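Local coordinates for 70 kDa protein (Xanthomonas sp., PDB 4B2N), which is a diheme c-type cytochrome that acts as a processive rubber oxygenase, cleaving the rubber polymer of latex with dioxygen, at residues Arg370-Ile381 with His641-Asp649. Numbering follows the deposited sequence.
Sequences RDLWASGANGAI and HDFTQSLTD. With HEC (heme c), chain D.
F643 puts its ring between W373 and L372 of one loop and pyrrole C of a bis-histidine heme c. H641, two residues before it, ligates the heme iron through NE2 at 2.0 Å, with H394 as the other axial ligand. A short 3-10 turn, 643-646, follows this ligand and packs on the 370-381 loop, which leads out of helix 357-369 toward the heme-binding cysteines C390 and C393.

The six-membered ring of W373 and the F643 ring are tilted 30° apart and offset so far that little of one ring lies over the other. W373 CH2 lies 4.0 Å from F643 CG. With chi1 at 35°, the F643 ring projects toward the heme, and its CE1 comes within 3.4 Å of heme C1C. The same CE1 sits over the centre of the H641 imidazole, which restricts that ring from one face. I381 CG2 meets the edge of the F643 ring. L372 CD1 comes to it obliquely and also touches the heme vinyl-derived carbon CBB.

Four hydrogen bonds also join the two segments. N378 ND2 donates to F643 O in the carbonyl plane, on a lone pair. N378 OD1 receives Q645 NE2 nearly head-on, but at 2.5 Å the bond is unusually short and its length is doubtful. The N378 and Q645 amides are almost coplanar, 21° apart. S646 OG donates to a lone pair of L372 O. R370 NH1 binds D371 O close to the guanidinium plane, while its NE forms a salt bridge with E651 of helix 649-660. From there, R370 NH2 reaches S646 O at 2.7 Å, coming from above that carbonyl plane.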
ATOM      1  N   ARG A 370     -28.019   0.117 -10.597  1.00 27.16           N
ATOM      2  CA  ARG A 370     -27.936  -0.315 -12.003  1.00 28.14           C
ATOM      3  C   ARG A 370     -27.222  -1.662 -12.075  1.00 27.19           C
ATOM      4  O   ARG A 370     -26.085  -1.794 -11.631  1.00 26.43           O
ATOM      5  CB  ARG A 370     -27.232   0.736 -12.873  1.00 26.64           C
ATOM      6  CG  ARG A 370     -27.723   0.805 -14.340  1.00 30.06           C
ATOM      7  CD  ARG A 370     -27.246  -0.330 -15.220  1.00 28.93           C
ATOM      8  NE  ARG A 370     -26.872   0.135 -16.573  1.00 29.13           N
ATOM      9  CZ  ARG A 370     -26.352  -0.662 -17.510  1.00 28.69           C
ATOM     10  NH1 ARG A 370     -26.191  -1.960 -17.258  1.00 30.13           N
ATOM     11  NH2 ARG A 370     -26.012  -0.177 -18.710  1.00 29.26           N
ATOM     12  N   ASP A 371     -27.899  -2.674 -12.611  1.00 26.89           N
ATOM     13  CA  ASP A 371     -27.288  -3.983 -12.746  1.00 28.55           C
ATOM     14  C   ASP A 371     -26.384  -3.957 -13.964  1.00 28.03           C
ATOM     15  O   ASP A 371     -26.848  -3.726 -15.065  1.00 26.77           O
ATOM     16  CB  ASP A 371     -28.355  -5.059 -12.894  1.00 30.60           C
ATOM     17  CG  ASP A 371     -27.778  -6.494 -12.975  1.00 33.37           C
ATOM     18  OD1 ASP A 371     -26.520  -6.752 -13.158  1.00 29.08           O
ATOM     19  OD2 ASP A 371     -28.631  -7.396 -12.855  1.00 33.35           O
ATOM     20  N   LEU A 372     -25.090  -4.213 -13.782  1.00 25.37           N
ATOM     21  CA  LEU A 372     -24.179  -4.146 -14.923  1.00 24.16           C
ATOM     22  C   LEU A 372     -24.357  -5.279 -15.904  1.00 23.52           C
ATOM     23  O   LEU A 372     -23.925  -5.182 -17.067  1.00 22.39           O
ATOM     24  CB  LEU A 372     -22.686  -3.981 -14.483  1.00 24.34           C
ATOM     25  CG  LEU A 372     -22.430  -2.642 -13.764  1.00 23.59           C
ATOM     26  CD1 LEU A 372     -21.026  -2.638 -13.176  1.00 20.87           C
ATOM     27  CD2 LEU A 372     -22.658  -1.403 -14.616  1.00 24.68           C
ATOM     28  N   TRP A 373     -24.999  -6.344 -15.414  1.00 26.37           N
ATOM     29  CA  TRP A 373     -25.365  -7.523 -16.187  1.00 29.38           C
ATOM     30  C   TRP A 373     -26.792  -7.458 -16.673  1.00 32.42           C
ATOM     31  O   TRP A 373     -27.288  -8.446 -17.183  1.00 32.26           O
ATOM     32  CB  TRP A 373     -25.214  -8.774 -15.325  1.00 27.24           C
ATOM     33  CG  TRP A 373     -23.796  -9.168 -15.065  1.00 27.98           C
ATOM     34  CD1 TRP A 373     -23.045 -10.155 -15.719  1.00 28.71           C
ATOM     35  CD2 TRP A 373     -22.880  -8.576 -14.067  1.00 27.18           C
ATOM     36  NE1 TRP A 373     -21.781 -10.234 -15.185  1.00 25.93           N
ATOM     37  CE2 TRP A 373     -21.611  -9.297 -14.203  1.00 27.26           C
ATOM     38  CE3 TRP A 373     -22.995  -7.568 -13.101  1.00 26.13           C
ATOM     39  CZ2 TRP A 373     -20.500  -9.002 -13.403  1.00 25.43           C
ATOM     40  CZ3 TRP A 373     -21.860  -7.258 -12.311  1.00 26.19           C
ATOM     41  CH2 TRP A 373     -20.645  -7.960 -12.463  1.00 26.34           C
ATOM     42  N   ALA A 374     -27.473  -6.313 -16.528  1.00 34.96           N
ATOM     43  CA  ALA A 374     -28.872  -6.200 -17.000  1.00 34.15           C
ATOM     44  C   ALA A 374     -29.012  -6.490 -18.488  1.00 35.89           C
ATOM     45  O   ALA A 374     -28.098  -6.245 -19.274  1.00 35.23           O
ATOM     46  CB  ALA A 374     -29.424  -4.833 -16.696  1.00 34.26           C
ATOM     47  N   SER A 375     -30.168  -7.014 -18.872  1.00 38.55           N
ATOM     48  CA  SER A 375     -30.507  -7.274 -20.281  1.00 40.69           C
ATOM     49  C   SER A 375     -29.477  -8.160 -20.957  1.00 40.92           C
ATOM     50  O   SER A 375     -29.051  -7.850 -22.067  1.00 40.14           O
ATOM     51  CB  SER A 375     -30.646  -5.990 -21.108  1.00 38.04           C
ATOM     52  OG  SER A 375     -31.445  -4.989 -20.487  1.00 41.20           O
ATOM     53  N   GLY A 376     -29.060  -9.232 -20.292  1.00 40.76           N
ATOM     54  CA  GLY A 376     -27.998 -10.113 -20.823  1.00 44.33           C
ATOM     55  C   GLY A 376     -26.572  -9.600 -21.086  1.00 41.56           C
ATOM     56  O   GLY A 376     -25.733 -10.358 -21.621  1.00 45.78           O
ATOM     57  N   ALA A 377     -26.271  -8.357 -20.695  1.00 39.06           N
ATOM     58  CA  ALA A 377     -24.896  -7.802 -20.782  1.00 37.16           C
ATOM     59  C   ALA A 377     -23.848  -8.618 -19.996  1.00 33.95           C
ATOM     60  O   ALA A 377     -24.186  -9.315 -19.008  1.00 33.76           O
ATOM     61  CB  ALA A 377     -24.895  -6.368 -20.283  1.00 36.91           C
ATOM     62  N   ASN A 378     -22.593  -8.553 -20.429  1.00 33.44           N
ATOM     63  CA  ASN A 378     -21.493  -9.190 -19.660  1.00 31.91           C
ATOM     64  C   ASN A 378     -21.719 -10.674 -19.362  1.00 31.74           C
ATOM     65  O   ASN A 378     -21.251 -11.159 -18.329  1.00 27.65           O
ATOM     66  CB  ASN A 378     -21.347  -8.456 -18.335  1.00 29.10           C
ATOM     67  CG  ASN A 378     -20.821  -7.066 -18.529  1.00 28.15           C
ATOM     68  OD1 ASN A 378     -19.909  -6.861 -19.334  1.00 27.98           O
ATOM     69  ND2 ASN A 378     -21.380  -6.111 -17.825  1.00 27.43           N
ATOM     70  N   GLY A 379     -22.482 -11.347 -20.242  1.00 32.48           N
ATOM     71  CA  GLY A 379     -22.793 -12.801 -20.187  1.00 31.96           C
ATOM     72  C   GLY A 379     -21.562 -13.668 -19.913  1.00 34.86           C
ATOM     73  O   GLY A 379     -21.646 -14.670 -19.186  1.00 38.56           O
ATOM     74  N   ALA A 380     -20.416 -13.253 -20.445  1.00 32.25           N
ATOM     75  CA  ALA A 380     -19.138 -13.988 -20.314  1.00 31.99           C
ATOM     76  C   ALA A 380     -18.369 -13.754 -18.987  1.00 30.73           C
ATOM     77  O   ALA A 380     -17.362 -14.415 -18.719  1.00 31.15           O
ATOM     78  CB  ALA A 380     -18.217 -13.558 -21.452  1.00 37.03           C
ATOM     79  N   ILE A 381     -18.805 -12.791 -18.197  1.00 28.02           N
ATOM     80  CA  ILE A 381     -18.144 -12.501 -16.906  1.00 26.01           C
ATOM     81  C   ILE A 381     -19.008 -13.049 -15.809  1.00 25.05           C
ATOM     82  O   ILE A 381     -20.107 -12.538 -15.618  1.00 27.97           O
ATOM     83  CB  ILE A 381     -17.932 -10.973 -16.713  1.00 24.42           C
ATOM     84  CG1 ILE A 381     -17.041 -10.447 -17.851  1.00 24.50           C
ATOM     85  CG2 ILE A 381     -17.298 -10.685 -15.339  1.00 21.71           C
ATOM     86  CD1 ILE A 381     -17.127  -8.952 -18.091  1.00 25.21           C
ATOM     87  N   HIS A 641     -12.047  -5.562 -14.850  1.00 19.60           N
ATOM     88  CA  HIS A 641     -13.116  -4.718 -14.396  1.00 18.72           C
ATOM     89  C   HIS A 641     -13.903  -4.250 -15.636  1.00 19.99           C
ATOM     90  O   HIS A 641     -14.321  -3.100 -15.733  1.00 18.13           O
ATOM     91  CB  HIS A 641     -12.489  -3.534 -13.637  1.00 17.68           C
ATOM     92  CG  HIS A 641     -13.451  -2.787 -12.766  1.00 19.90           C
ATOM     93  ND1 HIS A 641     -14.326  -1.882 -13.247  1.00 19.38           N
ATOM     94  CD2 HIS A 641     -13.620  -2.807 -11.392  1.00 19.09           C
ATOM     95  CE1 HIS A 641     -14.994  -1.337 -12.207  1.00 19.60           C
ATOM     96  NE2 HIS A 641     -14.558  -1.914 -11.090  1.00 19.81           N
ATOM     97  N   ASP A 642     -14.104  -5.165 -16.557  1.00 20.42           N
ATOM     98  CA  ASP A 642     -14.680  -4.882 -17.874  1.00 23.37           C
ATOM     99  C   ASP A 642     -16.172  -4.867 -17.909  1.00 23.85           C
ATOM    100  O   ASP A 642     -16.751  -4.443 -18.942  1.00 23.43           O
ATOM    101  CB  ASP A 642     -14.234  -5.957 -18.869  1.00 26.30           C
ATOM    102  CG  ASP A 642     -12.798  -5.885 -19.157  1.00 30.76           C
ATOM    103  OD1 ASP A 642     -12.384  -4.862 -19.732  1.00 34.96           O
ATOM    104  OD2 ASP A 642     -12.057  -6.847 -18.836  1.00 36.42           O
ATOM    105  N   PHE A 643     -16.805  -5.331 -16.833  1.00 22.60           N
ATOM    106  CA  PHE A 643     -18.279  -5.280 -16.727  1.00 21.91           C
ATOM    107  C   PHE A 643     -18.822  -3.856 -16.789  1.00 23.26           C
ATOM    108  O   PHE A 643     -19.983  -3.659 -17.013  1.00 23.20           O
ATOM    109  CB  PHE A 643     -18.756  -5.941 -15.458  1.00 22.01           C
ATOM    110  CG  PHE A 643     -17.811  -5.735 -14.280  1.00 20.25           C
ATOM    111  CD1 PHE A 643     -17.767  -4.504 -13.600  1.00 20.72           C
ATOM    112  CD2 PHE A 643     -16.999  -6.770 -13.884  1.00 19.39           C
ATOM    113  CE1 PHE A 643     -16.858  -4.313 -12.523  1.00 22.01           C
ATOM    114  CE2 PHE A 643     -16.024  -6.583 -12.830  1.00 20.51           C
ATOM    115  CZ  PHE A 643     -16.014  -5.386 -12.143  1.00 18.49           C
ATOM    116  N   THR A 644     -17.984  -2.850 -16.579  1.00 20.35           N
ATOM    117  CA  THR A 644     -18.420  -1.475 -16.812  1.00 21.30           C
ATOM    118  C   THR A 644     -18.719  -1.087 -18.297  1.00 22.59           C
ATOM    119  O   THR A 644     -19.306  -0.041 -18.579  1.00 22.77           O
ATOM    120  CB  THR A 644     -17.417  -0.524 -16.229  1.00 20.86           C
ATOM    121  OG1 THR A 644     -16.139  -0.776 -16.826  1.00 22.47           O
ATOM    122  CG2 THR A 644     -17.286  -0.778 -14.744  1.00 20.15           C
ATOM    123  N   GLN A 645     -18.274  -1.909 -19.220  1.00 22.07           N
ATOM    124  CA  GLN A 645     -18.531  -1.667 -20.672  1.00 25.95           C
ATOM    125  C   GLN A 645     -20.010  -1.601 -21.034  1.00 24.63           C
ATOM    126  O   GLN A 645     -20.338  -1.031 -22.053  1.00 25.75           O
ATOM    127  CB  GLN A 645     -17.907  -2.772 -21.498  1.00 25.97           C
ATOM    128  CG  GLN A 645     -18.709  -4.053 -21.426  1.00 31.12           C
ATOM    129  CD  GLN A 645     -17.868  -5.270 -21.729  1.00 36.73           C
ATOM    130  OE1 GLN A 645     -16.781  -5.170 -22.311  1.00 43.62           O
ATOM    131  NE2 GLN A 645     -18.345  -6.443 -21.300  1.00 41.68           N
ATOM    132  N   SER A 646     -20.859  -2.198 -20.203  1.00 25.49           N
ATOM    133  CA  SER A 646     -22.313  -2.257 -20.437  1.00 27.89           C
ATOM    134  C   SER A 646     -22.959  -0.895 -20.116  1.00 28.02           C
ATOM    135  O   SER A 646     -24.116  -0.659 -20.499  1.00 26.05           O
ATOM    136  CB  SER A 646     -22.937  -3.355 -19.557  1.00 27.64           C
ATOM    137  OG  SER A 646     -23.008  -2.974 -18.154  1.00 29.06           O
ATOM    138  N   LEU A 647     -22.228  -0.006 -19.418  1.00 26.50           N
ATOM    139  CA  LEU A 647     -22.736   1.330 -19.079  1.00 26.00           C
ATOM    140  C   LEU A 647     -22.923   2.190 -20.320  1.00 26.85           C
ATOM    141  O   LEU A 647     -22.318   1.935 -21.353  1.00 25.18           O
ATOM    142  CB  LEU A 647     -21.783   2.074 -18.129  1.00 25.12           C
ATOM    143  CG  LEU A 647     -21.704   1.375 -16.801  1.00 24.99           C
ATOM    144  CD1 LEU A 647     -20.463   1.909 -16.096  1.00 21.89           C
ATOM    145  CD2 LEU A 647     -22.949   1.720 -15.981  1.00 24.56           C
ATOM    146  N   THR A 648     -23.769   3.211 -20.205  1.00 29.19           N
ATOM    147  CA  THR A 648     -23.848   4.224 -21.248  1.00 28.87           C
ATOM    148  C   THR A 648     -22.927   5.344 -20.867  1.00 30.21           C
ATOM    149  O   THR A 648     -22.600   5.499 -19.676  1.00 28.94           O
ATOM    150  CB  THR A 648     -25.273   4.790 -21.472  1.00 29.38           C
ATOM    151  OG1 THR A 648     -25.712   5.553 -20.309  1.00 26.70           O
ATOM    152  CG2 THR A 648     -26.310   3.641 -21.977  1.00 26.67           C
ATOM    153  N   ASP A 649     -22.489   6.122 -21.860  1.00 30.31           N
ATOM    154  CA  ASP A 649     -21.674   7.282 -21.537  1.00 30.32           C
ATOM    155  C   ASP A 649     -22.414   8.229 -20.578  1.00 30.56           C
ATOM    156  O   ASP A 649     -21.778   8.864 -19.728  1.00 26.63           O
ATOM    157  CB  ASP A 649     -21.262   8.039 -22.796  1.00 32.44           C
ATOM    158  CG  ASP A 649     -20.088   7.408 -23.524  1.00 34.91           C
ATOM    159  OD1 ASP A 649     -19.517   6.355 -23.144  1.00 38.09           O
ATOM    160  OD2 ASP A 649     -19.756   7.975 -24.565  1.00 34.92           O
TER
HETATM  161 FE   HEC D 701     -15.003  -1.578  -9.191  1.00 18.49          FE
HETATM  162  CHA HEC D 701     -11.589  -1.291  -8.742  1.00 16.76           C
HETATM  163  CHB HEC D 701     -15.354   1.963  -9.413  1.00 17.69           C
HETATM  164  CHC HEC D 701     -18.275  -1.848 -10.138  1.00 18.35           C
HETATM  165  CHD HEC D 701     -14.926  -4.753  -7.938  1.00 17.68           C
HETATM  166  NA  HEC D 701     -13.750  -0.004  -8.982  1.00 18.57           N
HETATM  167  C1A HEC D 701     -12.335  -0.073  -8.956  1.00 18.22           C
HETATM  168  C2A HEC D 701     -11.732   1.256  -9.023  1.00 17.18           C
HETATM  169  C3A HEC D 701     -12.841   2.209  -9.208  1.00 18.27           C
HETATM  170  C4A HEC D 701     -14.040   1.397  -9.251  1.00 18.09           C
HETATM  171  CMA HEC D 701     -12.707   3.713  -9.306  1.00 16.76           C
HETATM  172  CAA HEC D 701     -10.265   1.629  -8.821  1.00 17.16           C
HETATM  173  CBA HEC D 701     -10.172   1.677  -7.252  1.00 16.35           C
HETATM  174  CGA HEC D 701      -8.709   1.802  -6.799  1.00 16.37           C
HETATM  175  O1A HEC D 701      -7.828   1.701  -7.692  1.00 15.45           O
HETATM  176  O2A HEC D 701      -8.345   2.047  -5.591  1.00 16.75           O
HETATM  177  NB  HEC D 701     -16.532  -0.141  -9.701  1.00 19.52           N
HETATM  178  C1B HEC D 701     -16.545   1.191  -9.739  1.00 18.30           C
HETATM  179  C2B HEC D 701     -17.811   1.818 -10.132  1.00 19.50           C
HETATM  180  C3B HEC D 701     -18.680   0.650 -10.371  1.00 18.74           C
HETATM  181  C4B HEC D 701     -17.803  -0.471 -10.077  1.00 19.13           C
HETATM  182  CMB HEC D 701     -18.096   3.298 -10.239  1.00 19.00           C
HETATM  183  CAB HEC D 701     -20.115   0.616 -10.852  1.00 19.89           C
HETATM  184  CBB HEC D 701     -20.282   1.062 -12.167  1.00 18.72           C
HETATM  185  NC  HEC D 701     -16.365  -2.941  -8.945  1.00 19.01           N
HETATM  186  C1C HEC D 701     -17.658  -2.995  -9.538  1.00 19.09           C
HETATM  187  C2C HEC D 701     -18.327  -4.287  -9.443  1.00 19.58           C
HETATM  188  C3C HEC D 701     -17.353  -5.126  -8.791  1.00 18.96           C
HETATM  189  C4C HEC D 701     -16.131  -4.299  -8.587  1.00 19.54           C
HETATM  190  CMC HEC D 701     -19.723  -4.663  -9.916  1.00 18.53           C
HETATM  191  CAC HEC D 701     -17.567  -6.577  -8.477  1.00 22.14           C
HETATM  192  CBC HEC D 701     -17.960  -7.512  -9.362  1.00 21.32           C
HETATM  193  ND  HEC D 701     -13.591  -2.734  -8.418  1.00 17.43           N
HETATM  194  C1D HEC D 701     -13.663  -4.001  -8.025  1.00 17.12           C
HETATM  195  C2D HEC D 701     -12.436  -4.660  -7.598  1.00 17.15           C
HETATM  196  C3D HEC D 701     -11.436  -3.649  -7.846  1.00 16.67           C
HETATM  197  C4D HEC D 701     -12.233  -2.541  -8.364  1.00 17.49           C
HETATM  198  CMD HEC D 701     -12.247  -6.057  -7.064  1.00 16.40           C
HETATM  199  CAD HEC D 701      -9.949  -3.753  -7.593  1.00 16.40           C
HETATM  200  CBD HEC D 701      -9.346  -4.132  -8.954  1.00 16.60           C
HETATM  201  CGD HEC D 701      -7.840  -4.240  -8.911  1.00 15.52           C
HETATM  202  O1D HEC D 701      -7.247  -5.257  -9.295  1.00 18.01           O
HETATM  203  O2D HEC D 701      -7.272  -3.278  -8.437  1.00 14.23           O